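Local coordinates for glycoside hydrolase 15-related protein (PDB 5Z3E) that hydrolyses the alpha-1,6-glucosidic linkage of isomaltose from its non-reducing end, yielding beta-D-glucose and D-glucose, at residues 88-93 against 161-166; 184-189 against 214-219; 319-324 against 341-346. The protein carries 1 engineered substitution. All blocks are in the same frame, centred on the assembly; numbering follows the deposited sequence.

In the fold
All three contacts join helices of the glycoside hydrolase family 15 catalytic domain, an (alpha/alpha)6 barrel in this family. Contacts 1 and 2, with centres 20 Å apart, touch directly: Val161 of contact 1 packs CG1 on Ala218 O of contact 2 at 3.6 Å, and CG2 on Val219 CG1. Contact 3 lies across the chain's centre from contact 2, their centres 29 Å apart, and its nearest atoms stay about 13 Å from those of contact 1. It comes closest to a catalytic position: the side chains of Trp342 and Ala355, the engineered residue at the inferred proton-acceptor site, are about 10 Å apart. Contacts 1 and 2 lie away from the annotated sites.

Contact 1. Residues 88-93 against 161-166; sequences GDVASA and VTHAAR
Ala93, in the first turn of helix 90-105, faces His163 of helix 151-167 with their CA atoms 8.0 Å apart. Just before this turn, Gly88, at a positive phi of 110°, closes helix 74-87 as the C-prime residue of a Schellman motif. Asp89 then serves as N-cap of the next helix, its OD1 accepting from Ser92 N at 3.0 Å. Across the contact, the Ala93 methyl sits over one face of the His163 imidazole in a CH-pi contact, CB 4.0 Å from the ring centroid and 28° off the normal. With CG anti to the backbone N (chi1 174°), His163 carries its ring away from its own helix to this methyl. Val90 adds a looser touch, its CG1 4.5 Å from His163 CE1. A water in the ring plane completes the join: it donates to Val90 O at 2.8 Å and hydrogen-bonds His163 NE2 at 2.8 Å. On the other nitrogen, ND1 pairs with Ser85 OG of helix 74-87, while the His97 and His167 rings also meet the imidazole. Both nitrogens of this buried ring are thus satisfied, and bonds at two points of its rim should fix its rotation while the methyl rests on its face.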
ATOM      1  N   GLY A  88       7.790 -16.862  -1.666  1.00 12.76           N
ATOM      2  CA  GLY A  88       7.388 -18.255  -1.633  1.00 13.32           C
ATOM      3  C   GLY A  88       7.004 -18.774  -0.269  1.00 12.93           C
ATOM      4  O   GLY A  88       6.775 -19.975  -0.126  1.00 14.29           O
ATOM      5  N   ASP A  89       6.909 -17.897   0.733  1.00 12.11           N
ATOM      6  CA  ASP A  89       6.552 -18.340   2.080  1.00 11.91           C
ATOM      7  C   ASP A  89       5.019 -18.333   2.209  1.00 10.71           C
ATOM      8  O   ASP A  89       4.390 -17.394   2.690  1.00 11.33           O
ATOM      9  CB  ASP A  89       7.236 -17.513   3.149  1.00 12.29           C
ATOM     10  CG  ASP A  89       7.100 -18.087   4.529  1.00 12.00           C
ATOM     11  OD1 ASP A  89       6.177 -18.883   4.786  1.00 12.26           O
ATOM     12  OD2 ASP A  89       7.946 -17.724   5.391  1.00 14.24           O
ATOM     13  N   VAL A  90       4.433 -19.405   1.686  1.00 11.16           N
ATOM     14  CA  VAL A  90       2.991 -19.557   1.632  1.00 10.84           C
ATOM     15  C   VAL A  90       2.404 -19.572   3.026  1.00 10.42           C
ATOM     16  O   VAL A  90       1.333 -18.988   3.256  1.00 11.15           O
ATOM     17  CB  VAL A  90       2.648 -20.820   0.850  1.00 12.22           C
ATOM     18  CG1 VAL A  90       1.174 -21.121   0.851  1.00 14.05           C
ATOM     19  CG2 VAL A  90       3.146 -20.735  -0.611  1.00 15.58           C
ATOM     20  N   ALA A  91       3.092 -20.185   3.975  1.00 10.36           N
ATOM     21  CA  ALA A  91       2.570 -20.276   5.319  1.00 10.96           C
ATOM     22  C   ALA A  91       2.453 -18.893   5.960  1.00 10.02           C
ATOM     23  O   ALA A  91       1.408 -18.549   6.501  1.00  9.99           O
ATOM     24  CB  ALA A  91       3.446 -21.193   6.181  1.00 13.23           C
ATOM     25  N   SER A  92       3.518 -18.087   5.901  1.00  9.88           N
ATOM     26  CA  SER A  92       3.487 -16.786   6.547  1.00  9.68           C
ATOM     27  C   SER A  92       2.430 -15.884   5.925  1.00  9.07           C
ATOM     28  O   SER A  92       1.661 -15.238   6.644  1.00  8.87           O
ATOM     29  CB  SER A  92       4.860 -16.120   6.446  1.00 10.46           C
ATOM     30  OG  SER A  92       4.805 -14.777   6.890  1.00 10.96           O
ATOM     31  N   ALA A  93       2.410 -15.809   4.599  1.00  8.83           N
ATOM     32  CA  ALA A  93       1.410 -14.968   3.945  1.00  8.75           C
ATOM     33  C   ALA A  93       0.005 -15.430   4.311  1.00  7.81           C
ATOM     34  O   ALA A  93      -0.875 -14.604   4.565  1.00  7.92           O
ATOM     35  CB  ALA A  93       1.629 -14.975   2.436  1.00  9.88           C
ATOM     36  N   VAL A 161      -6.385 -11.955  -3.249  1.00  6.60           N
ATOM     37  CA  VAL A 161      -6.678 -12.553  -4.548  1.00  6.94           C
ATOM     38  C   VAL A 161      -5.387 -12.904  -5.261  1.00  7.10           C
ATOM     39  O   VAL A 161      -5.251 -13.988  -5.850  1.00  7.76           O
ATOM     40  CB  VAL A 161      -7.553 -11.608  -5.383  1.00  7.40           C
ATOM     41  CG1 VAL A 161      -7.662 -12.100  -6.827  1.00  8.83           C
ATOM     42  CG2 VAL A 161      -8.942 -11.486  -4.777  1.00  8.33           C
ATOM     43  N   THR A 162      -4.426 -11.995  -5.247  1.00  7.16           N
ATOM     44  CA  THR A 162      -3.157 -12.207  -5.954  1.00  7.83           C
ATOM     45  C   THR A 162      -2.414 -13.395  -5.365  1.00  7.88           C
ATOM     46  O   THR A 162      -1.855 -14.233  -6.097  1.00  8.74           O
ATOM     47  CB  THR A 162      -2.309 -10.927  -5.911  1.00  8.01           C
ATOM     48  OG1 THR A 162      -3.027  -9.876  -6.543  1.00  8.27           O
ATOM     49  CG2 THR A 162      -0.989 -11.091  -6.632  1.00  9.46           C
ATOM     50  N   HIS A 163      -2.391 -13.501  -4.039  1.00  7.54           N
ATOM     51  CA  HIS A 163      -1.754 -14.620  -3.354  1.00  7.97           C
ATOM     52  C   HIS A 163      -2.406 -15.947  -3.714  1.00  7.90           C
ATOM     53  O   HIS A 163      -1.731 -16.927  -4.016  1.00  8.78           O
ATOM     54  CB  HIS A 163      -1.828 -14.358  -1.852  1.00  7.94           C
ATOM     55  CG  HIS A 163      -1.347 -15.490  -1.020  1.00  7.88           C
ATOM     56  ND1 HIS A 163      -0.038 -15.942  -1.075  1.00  8.62           N
ATOM     57  CD2 HIS A 163      -2.012 -16.255  -0.126  1.00  7.94           C
ATOM     58  CE1 HIS A 163       0.048 -16.942  -0.222  1.00  8.84           C
ATOM     59  NE2 HIS A 163      -1.124 -17.162   0.369  1.00  8.73           N
ATOM     60  N   ALA A 164      -3.741 -15.988  -3.665  1.00  8.18           N
ATOM     61  CA  ALA A 164      -4.432 -17.216  -3.975  1.00  8.64           C
ATOM     62  C   ALA A 164      -4.205 -17.653  -5.407  1.00  9.20           C
ATOM     63  O   ALA A 164      -4.073 -18.855  -5.686  1.00 10.75           O
ATOM     64  CB  ALA A 164      -5.916 -17.085  -3.679  1.00  9.04           C
ATOM     65  N   ALA A 165      -4.176 -16.713  -6.333  1.00  9.30           N
ATOM     66  CA  ALA A 165      -3.902 -17.059  -7.728  1.00 10.79           C
ATOM     67  C   ALA A 165      -2.492 -17.587  -7.885  1.00 10.94           C
ATOM     68  O   ALA A 165      -2.262 -18.569  -8.599  1.00 13.19           O
ATOM     69  CB  ALA A 165      -4.113 -15.845  -8.622  1.00 11.94           C
ATOM     70  N   ARG A 166      -1.520 -16.954  -7.238  1.00 10.03           N
ATOM     71  CA  ARG A 166      -0.122 -17.352  -7.367  1.00 10.58           C
ATOM     72  C   ARG A 166       0.086 -18.782  -6.909  1.00 10.72           C
ATOM     73  O   ARG A 166       0.841 -19.534  -7.524  1.00 12.52           O
ATOM     74  CB  ARG A 166       0.746 -16.406  -6.543  1.00 10.20           C
ATOM     75  CG  ARG A 166       2.226 -16.760  -6.547  1.00 10.64           C
ATOM     76  CD  ARG A 166       3.064 -15.737  -5.794  1.00 10.77           C
ATOM     77  NE  ARG A 166       3.057 -14.458  -6.514  1.00 10.55           N
ATOM     78  CZ  ARG A 166       2.493 -13.321  -6.108  1.00  9.85           C
ATOM     79  NH1 ARG A 166       2.471 -12.286  -6.920  1.00  9.71           N
ATOM     80  NH2 ARG A 166       1.944 -13.214  -4.912  1.00  9.77           N
TER
HETATM   81  O   HOH W   1      -1.256 -19.247   2.207  1.00  9.93           O

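Contact 2. Residues 184-189 against 214-219; sequences YLLAFW and GGLVAV
Leu185 and Leu186, the two residues that meet Leu216 across the contact, each bring a backbone carbonyl O to the edge of the Trp189 indole, in its plane. The Phe188 ring has Ala187 CB over one face, 3.7 Å above the plane and offset toward the rim. Neither ring carries the join between the helices, which is made by leucines. The CD2 branch of Leu216 does the touching: Leu216 CD2 lies 4.3 Å from Leu186 CD2 and 4.5 Å from Leu185 CB, approached from two directions roughly at right angles. Extended chi2 torsions, 179° in Leu216 and 174° in Leu186, set CD1 anti to CA in both and leave CD2 as the branch that touches. These are loose van der Waals contacts, and no hydrogen bond crosses between the segments. The helices concerned, 175-188 and 206-220, are successive in the chain, as paired helices are in the (alpha/alpha)6 barrel of glycoside hydrolase family 15. The connection between them holds Asp195 and Glu198, the predicted proton acceptor and the inferred proton donor. Beyond the pair, Leu216 and Trp189 both reach Val237 of helix 231-248. Leu185 packs on Tyr153 and Leu157 of helix 151-167.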
ATOM      1  N   TYR A 184     -18.272  -3.079   2.318  1.00  6.85           N
ATOM      2  CA  TYR A 184     -17.842  -1.789   2.850  1.00  6.83           C
ATOM      3  C   TYR A 184     -17.385  -0.862   1.720  1.00  6.69           C
ATOM      4  O   TYR A 184     -17.802   0.305   1.658  1.00  7.40           O
ATOM      5  CB  TYR A 184     -16.729  -2.051   3.854  1.00  7.13           C
ATOM      6  CG  TYR A 184     -16.228  -0.833   4.598  1.00  7.10           C
ATOM      7  CD1 TYR A 184     -17.020  -0.164   5.510  1.00  7.50           C
ATOM      8  CD2 TYR A 184     -14.926  -0.374   4.435  1.00  7.91           C
ATOM      9  CE1 TYR A 184     -16.547   0.914   6.235  1.00  7.49           C
ATOM     10  CE2 TYR A 184     -14.430   0.689   5.162  1.00  8.04           C
ATOM     11  CZ  TYR A 184     -15.237   1.327   6.074  1.00  7.67           C
ATOM     12  OH  TYR A 184     -14.811   2.351   6.866  1.00  8.36           O
ATOM     13  N   LEU A 185     -16.525  -1.358   0.836  1.00  6.56           N
ATOM     14  CA  LEU A 185     -16.008  -0.523  -0.228  1.00  6.54           C
ATOM     15  C   LEU A 185     -17.047  -0.132  -1.250  1.00  6.65           C
ATOM     16  O   LEU A 185     -17.022   0.989  -1.760  1.00  7.36           O
ATOM     17  CB  LEU A 185     -14.822  -1.201  -0.901  1.00  6.83           C
ATOM     18  CG  LEU A 185     -13.574  -1.332  -0.037  1.00  7.42           C
ATOM     19  CD1 LEU A 185     -12.524  -2.131  -0.755  1.00  9.16           C
ATOM     20  CD2 LEU A 185     -13.058   0.031   0.384  1.00  8.19           C
ATOM     21  N   LEU A 186     -17.986  -1.027  -1.564  1.00  6.69           N
ATOM     22  CA  LEU A 186     -19.031  -0.661  -2.515  1.00  7.29           C
ATOM     23  C   LEU A 186     -19.854   0.512  -1.977  1.00  7.75           C
ATOM     24  O   LEU A 186     -20.335   1.330  -2.747  1.00  8.99           O
ATOM     25  CB  LEU A 186     -19.929  -1.847  -2.848  1.00  7.51           C
ATOM     26  CG  LEU A 186     -19.277  -2.969  -3.643  1.00  8.09           C
ATOM     27  CD1 LEU A 186     -20.254  -4.120  -3.769  1.00  9.92           C
ATOM     28  CD2 LEU A 186     -18.829  -2.525  -5.015  1.00 10.07           C
ATOM     29  N   ALA A 187     -20.037   0.575  -0.664  1.00  7.77           N
ATOM     30  CA  ALA A 187     -20.790   1.658  -0.048  1.00  8.47           C
ATOM     31  C   ALA A 187     -20.011   2.950   0.074  1.00  7.95           C
ATOM     32  O   ALA A 187     -20.613   4.024   0.005  1.00  9.47           O
ATOM     33  CB  ALA A 187     -21.268   1.226   1.322  1.00 10.02           C
ATOM     34  N   PHE A 188     -18.699   2.876   0.306  1.00  7.50           N
ATOM     35  CA  PHE A 188     -17.942   4.036   0.774  1.00  7.83           C
ATOM     36  C   PHE A 188     -16.779   4.447  -0.113  1.00  8.09           C
ATOM     37  O   PHE A 188     -16.007   5.332   0.258  1.00  9.32           O
ATOM     38  CB  PHE A 188     -17.499   3.819   2.223  1.00  9.10           C
ATOM     39  CG  PHE A 188     -18.648   3.672   3.171  1.00  9.39           C
ATOM     40  CD1 PHE A 188     -19.554   4.696   3.331  1.00 10.74           C
ATOM     41  CD2 PHE A 188     -18.846   2.505   3.892  1.00  9.84           C
ATOM     42  CE1 PHE A 188     -20.607   4.578   4.179  1.00 12.52           C
ATOM     43  CE2 PHE A 188     -19.909   2.376   4.738  1.00 11.28           C
ATOM     44  CZ  PHE A 188     -20.792   3.395   4.888  1.00 12.76           C
ATOM     45  N   TRP A 189     -16.656   3.873  -1.305  1.00  8.08           N
ATOM     46  CA  TRP A 189     -15.526   4.180  -2.159  1.00  9.33           C
ATOM     47  C   TRP A 189     -15.411   5.658  -2.509  1.00  9.55           C
ATOM     48  O   TRP A 189     -14.299   6.137  -2.722  1.00 11.90           O
ATOM     49  CB  TRP A 189     -15.576   3.355  -3.424  1.00 10.29           C
ATOM     50  CG  TRP A 189     -16.681   3.732  -4.298  1.00 10.41           C
ATOM     51  CD1 TRP A 189     -17.953   3.226  -4.299  1.00 10.99           C
ATOM     52  CD2 TRP A 189     -16.644   4.726  -5.330  1.00 12.37           C
ATOM     53  NE1 TRP A 189     -18.698   3.833  -5.269  1.00 12.85           N
ATOM     54  CE2 TRP A 189     -17.903   4.762  -5.905  1.00 12.54           C
ATOM     55  CE3 TRP A 189     -15.654   5.604  -5.808  1.00 13.93           C
ATOM     56  CZ2 TRP A 189     -18.204   5.622  -6.990  1.00 14.90           C
ATOM     57  CZ3 TRP A 189     -15.937   6.461  -6.830  1.00 15.60           C
ATOM     58  CH2 TRP A 189     -17.203   6.474  -7.387  1.00 13.91           C
ATOM     59  N   GLY A 214      -8.076  -1.341  -7.459  1.00  6.30           N
ATOM     60  CA  GLY A 214      -7.315  -2.560  -7.604  1.00  6.86           C
ATOM     61  C   GLY A 214      -7.961  -3.734  -6.895  1.00  6.51           C
ATOM     62  O   GLY A 214      -8.002  -4.855  -7.431  1.00  7.05           O
ATOM     63  N   GLY A 215      -8.453  -3.521  -5.679  1.00  6.33           N
ATOM     64  CA  GLY A 215      -9.125  -4.580  -4.970  1.00  6.31           C
ATOM     65  C   GLY A 215     -10.412  -5.032  -5.633  1.00  6.16           C
ATOM     66  O   GLY A 215     -10.697  -6.232  -5.706  1.00  6.69           O
ATOM     67  N   LEU A 216     -11.215  -4.080  -6.087  1.00  6.18           N
ATOM     68  CA  LEU A 216     -12.480  -4.401  -6.736  1.00  6.27           C
ATOM     69  C   LEU A 216     -12.284  -5.131  -8.047  1.00  6.37           C
ATOM     70  O   LEU A 216     -13.005  -6.084  -8.348  1.00  6.83           O
ATOM     71  CB  LEU A 216     -13.317  -3.140  -6.913  1.00  6.80           C
ATOM     72  CG  LEU A 216     -13.815  -2.478  -5.633  1.00  7.35           C
ATOM     73  CD1 LEU A 216     -14.614  -1.235  -5.984  1.00  9.13           C
ATOM     74  CD2 LEU A 216     -14.625  -3.419  -4.758  1.00  8.91           C
ATOM     75  N   VAL A 217     -11.314  -4.703  -8.865  1.00  6.47           N
ATOM     76  CA  VAL A 217     -11.046  -5.411 -10.104  1.00  6.68           C
ATOM     77  C   VAL A 217     -10.509  -6.809  -9.790  1.00  6.61           C
ATOM     78  O   VAL A 217     -10.864  -7.773 -10.488  1.00  7.11           O
ATOM     79  CB  VAL A 217     -10.117  -4.613 -11.030  1.00  7.12           C
ATOM     80  CG1 VAL A 217      -9.675  -5.434 -12.222  1.00  8.40           C
ATOM     81  CG2 VAL A 217     -10.807  -3.347 -11.496  1.00  7.59           C
ATOM     82  N   ALA A 218      -9.681  -6.942  -8.758  1.00  6.48           N
ATOM     83  CA  ALA A 218      -9.153  -8.253  -8.415  1.00  6.98           C
ATOM     84  C   ALA A 218     -10.293  -9.224  -8.112  1.00  6.65           C
ATOM     85  O   ALA A 218     -10.303 -10.348  -8.627  1.00  7.53           O
ATOM     86  CB  ALA A 218      -8.192  -8.150  -7.250  1.00  7.51           C
ATOM     87  N   VAL A 219     -11.255  -8.843  -7.280  1.00  6.63           N
ATOM     88  CA  VAL A 219     -12.332  -9.779  -6.977  1.00  6.63           C
ATOM     89  C   VAL A 219     -13.315  -9.918  -8.123  1.00  6.91           C
ATOM     90  O   VAL A 219     -13.839 -11.017  -8.346  1.00  7.60           O
ATOM     91  CB  VAL A 219     -13.081  -9.435  -5.649  1.00  6.92           C
ATOM     92  CG1 VAL A 219     -12.154  -9.579  -4.462  1.00  7.71           C
ATOM     93  CG2 VAL A 219     -13.742  -8.071  -5.665  1.00  7.25           C
TER

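Contact 3. Residues 319-324 against 341-346; sequences LSALLG and RWIADQ
Ala321 and Ile343 meet in apolar packing where the helices run close, the CA atoms of Ser320 and Ile343 being 7.0 Å apart. Ile343 CD1 lies 3.6 Å from Ala321 CB and equally near the Ala321 backbone, so the end of the longer isoleucine branch rests on the helix surface itself. Ile343 CG1, anti to its own carbonyl carbon (chi1 -66°), runs alongside Ser320 CB at 4.0 Å. The aromatic contact is made by Trp342, whose six-membered ring comes up obliquely to Ser320, CZ3 being 3.4 Å from Ser320 OG. That hydroxyl is not spent on the indole: it hydrogen-bonds Gly300 O and Val302 N, which tie it to the chain around strand 301-302. Polar bonding lies behind the tryptophan. Gln346 NE2 donates to Trp342 O at 2.9 Å, with an N-H...O angle of 147°, and the same nitrogen sits 3.3 Å above one face of the indole, offset toward the rim. His359 takes the other end of this amide at OE1. Putting an alanine in place of Trp342 would probably open a gap beside Ser320 and leave the Gln346 amide without the ring beneath it. Helices 317-329 and 333-344 form an antiparallel alpha-alpha hairpin, closed on a short connection. Ile317 of the first helix packs on Trp342 and Ile343, Val357 of strand 356-357 meets Trp342 and Gln346, and helix 382-394 covers Ala321 with Met387 and Ile343 with Tyr388.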
ATOM      1  N   LEU A 319       8.534   4.086  -1.645  1.00  8.96           N
ATOM      2  CA  LEU A 319       8.168   4.846  -2.822  1.00  8.87           C
ATOM      3  C   LEU A 319       9.205   4.681  -3.937  1.00  8.79           C
ATOM      4  O   LEU A 319       8.825   4.622  -5.109  1.00  9.00           O
ATOM      5  CB  LEU A 319       7.929   6.305  -2.508  1.00  9.24           C
ATOM      6  CG  LEU A 319       6.720   6.597  -1.616  1.00  9.45           C
ATOM      7  CD1 LEU A 319       6.608   8.078  -1.371  1.00 10.41           C
ATOM      8  CD2 LEU A 319       5.428   6.042  -2.237  1.00  9.90           C
ATOM      9  N   SER A 320      10.488   4.601  -3.589  1.00  9.19           N
ATOM     10  CA  SER A 320      11.488   4.234  -4.593  1.00  9.15           C
ATOM     11  C   SER A 320      11.228   2.843  -5.149  1.00  9.05           C
ATOM     12  O   SER A 320      11.375   2.609  -6.342  1.00  9.33           O
ATOM     13  CB  SER A 320      12.874   4.341  -3.986  1.00  9.99           C
ATOM     14  OG  SER A 320      13.180   5.681  -3.704  1.00 10.98           O
ATOM     15  N   ALA A 321      10.802   1.923  -4.286  1.00  9.20           N
ATOM     16  CA  ALA A 321      10.497   0.580  -4.736  1.00  9.26           C
ATOM     17  C   ALA A 321       9.279   0.586  -5.645  1.00  9.08           C
ATOM     18  O   ALA A 321       9.244  -0.111  -6.656  1.00  9.68           O
ATOM     19  CB  ALA A 321      10.245  -0.327  -3.548  1.00 10.05           C
ATOM     20  N   LEU A 322       8.246   1.338  -5.268  1.00  9.05           N
ATOM     21  CA  LEU A 322       7.041   1.442  -6.077  1.00  8.98           C
ATOM     22  C   LEU A 322       7.338   2.005  -7.465  1.00  8.83           C
ATOM     23  O   LEU A 322       6.833   1.510  -8.481  1.00  9.17           O
ATOM     24  CB  LEU A 322       6.037   2.323  -5.329  1.00  9.38           C
ATOM     25  CG  LEU A 322       4.725   2.564  -6.020  1.00 10.17           C
ATOM     26  CD1 LEU A 322       3.945   1.281  -6.233  1.00 10.48           C
ATOM     27  CD2 LEU A 322       3.925   3.565  -5.198  1.00 10.72           C
ATOM     28  N   LEU A 323       8.142   3.071  -7.517  1.00  8.79           N
ATOM     29  CA  LEU A 323       8.513   3.635  -8.806  1.00  8.90           C
ATOM     30  C   LEU A 323       9.333   2.619  -9.599  1.00  8.75           C
ATOM     31  O   LEU A 323       9.092   2.423 -10.795  1.00  9.34           O
ATOM     32  CB  LEU A 323       9.239   4.972  -8.644  1.00  9.36           C
ATOM     33  CG  LEU A 323       9.588   5.671  -9.953  1.00 10.08           C
ATOM     34  CD1 LEU A 323       8.378   5.921 -10.847  1.00 11.98           C
ATOM     35  CD2 LEU A 323      10.300   6.988  -9.661  1.00 11.83           C
ATOM     36  N   GLY A 324      10.292   1.960  -8.946  1.00  9.16           N
ATOM     37  CA  GLY A 324      11.070   0.958  -9.636  1.00  9.58           C
ATOM     38  C   GLY A 324      10.223  -0.168 -10.223  1.00  9.20           C
ATOM     39  O   GLY A 324      10.470  -0.630 -11.339  1.00  9.90           O
ATOM     40  N   ARG A 341      19.014  -0.373  -6.546  1.00 12.60           N
ATOM     41  CA  ARG A 341      20.341  -0.101  -5.979  1.00 13.37           C
ATOM     42  C   ARG A 341      20.254   0.968  -4.895  1.00 13.61           C
ATOM     43  O   ARG A 341      20.896   0.870  -3.856  1.00 14.57           O
ATOM     44  CB  ARG A 341      21.322   0.317  -7.073  1.00 14.19           C
ATOM     45  CG  ARG A 341      21.678  -0.758  -8.051  1.00 14.06           C
ATOM     46  CD  ARG A 341      22.719  -0.254  -9.058  1.00 16.92           C
ATOM     47  NE  ARG A 341      22.956  -1.235 -10.105  1.00 16.27           N
ATOM     48  CZ  ARG A 341      22.523  -1.122 -11.358  1.00 16.25           C
ATOM     49  NH1 ARG A 341      21.838  -0.038 -11.721  1.00 17.88           N
ATOM     50  NH2 ARG A 341      22.723  -2.098 -12.208  1.00 22.58           N
ATOM     51  N   TRP A 342      19.479   2.023  -5.155  1.00 12.71           N
ATOM     52  CA  TRP A 342      19.328   3.086  -4.152  1.00 12.86           C
ATOM     53  C   TRP A 342      18.753   2.539  -2.852  1.00 12.90           C
ATOM     54  O   TRP A 342      19.247   2.832  -1.762  1.00 13.33           O
ATOM     55  CB  TRP A 342      18.453   4.241  -4.675  1.00 13.14           C
ATOM     56  CG  TRP A 342      18.343   5.364  -3.681  1.00 12.65           C
ATOM     57  CD1 TRP A 342      19.213   6.409  -3.543  1.00 13.71           C
ATOM     58  CD2 TRP A 342      17.368   5.527  -2.649  1.00 11.90           C
ATOM     59  NE1 TRP A 342      18.837   7.212  -2.517  1.00 13.68           N
ATOM     60  CE2 TRP A 342      17.703   6.695  -1.936  1.00 12.56           C
ATOM     61  CE3 TRP A 342      16.234   4.802  -2.259  1.00 12.10           C
ATOM     62  CZ2 TRP A 342      16.962   7.145  -0.843  1.00 12.84           C
ATOM     63  CZ3 TRP A 342      15.497   5.264  -1.201  1.00 11.97           C
ATOM     64  CH2 TRP A 342      15.861   6.423  -0.488  1.00 12.75           C
ATOM     65  N   ILE A 343      17.718   1.709  -2.955  1.00 12.80           N
ATOM     66  CA  ILE A 343      17.131   1.118  -1.764  1.00 12.01           C
ATOM     67  C   ILE A 343      18.174   0.301  -0.999  1.00 12.77           C
ATOM     68  O   ILE A 343      18.297   0.405   0.217  1.00 13.37           O
ATOM     69  CB  ILE A 343      15.949   0.213  -2.118  1.00 12.74           C
ATOM     70  CG1 ILE A 343      14.809   1.065  -2.694  1.00 12.81           C
ATOM     71  CG2 ILE A 343      15.527  -0.593  -0.898  1.00 12.39           C
ATOM     72  CD1 ILE A 343      13.816   0.228  -3.458  1.00 13.79           C
ATOM     73  N   ALA A 344      18.934  -0.543  -1.700  1.00 13.58           N
ATOM     74  CA  ALA A 344      19.906  -1.401  -1.041  1.00 14.95           C
ATOM     75  C   ALA A 344      20.930  -0.560  -0.285  1.00 14.76           C
ATOM     76  O   ALA A 344      21.415  -0.979   0.770  1.00 16.44           O
ATOM     77  CB  ALA A 344      20.569  -2.321  -2.036  1.00 16.86           C
ATOM     78  N   ASP A 345      21.277   0.605  -0.823  1.00 15.49           N
ATOM     79  CA  ASP A 345      22.238   1.490  -0.180  1.00 16.57           C
ATOM     80  C   ASP A 345      21.689   2.115   1.103  1.00 16.61           C
ATOM     81  O   ASP A 345      22.473   2.748   1.838  1.00 18.78           O
ATOM     82  CB  ASP A 345      22.660   2.581  -1.158  1.00 19.89           C
ATOM     83  CG  ASP A 345      23.546   2.069  -2.276  1.00 29.08           C
ATOM     84  OD1 ASP A 345      24.119   0.955  -2.165  1.00 40.06           O
ATOM     85  OD2 ASP A 345      23.721   2.820  -3.276  1.00 34.99           O
ATOM     86  N   GLN A 346      20.397   1.945   1.395  1.00 15.01           N
ATOM     87  CA  GLN A 346      19.827   2.493   2.627  1.00 14.58           C
ATOM     88  C   GLN A 346      19.752   1.467   3.743  1.00 15.54           C
ATOM     89  O   GLN A 346      19.352   1.781   4.851  1.00 16.65           O
ATOM     90  CB  GLN A 346      18.437   3.089   2.382  1.00 14.20           C
ATOM     91  CG  GLN A 346      18.388   3.991   1.148  1.00 14.06           C
ATOM     92  CD  GLN A 346      19.530   4.954   1.066  1.00 14.68           C
ATOM     93  OE1 GLN A 346      19.945   5.530   2.059  1.00 16.33           O
ATOM     94  NE2 GLN A 346      20.070   5.127  -0.137  1.00 15.34           N
TER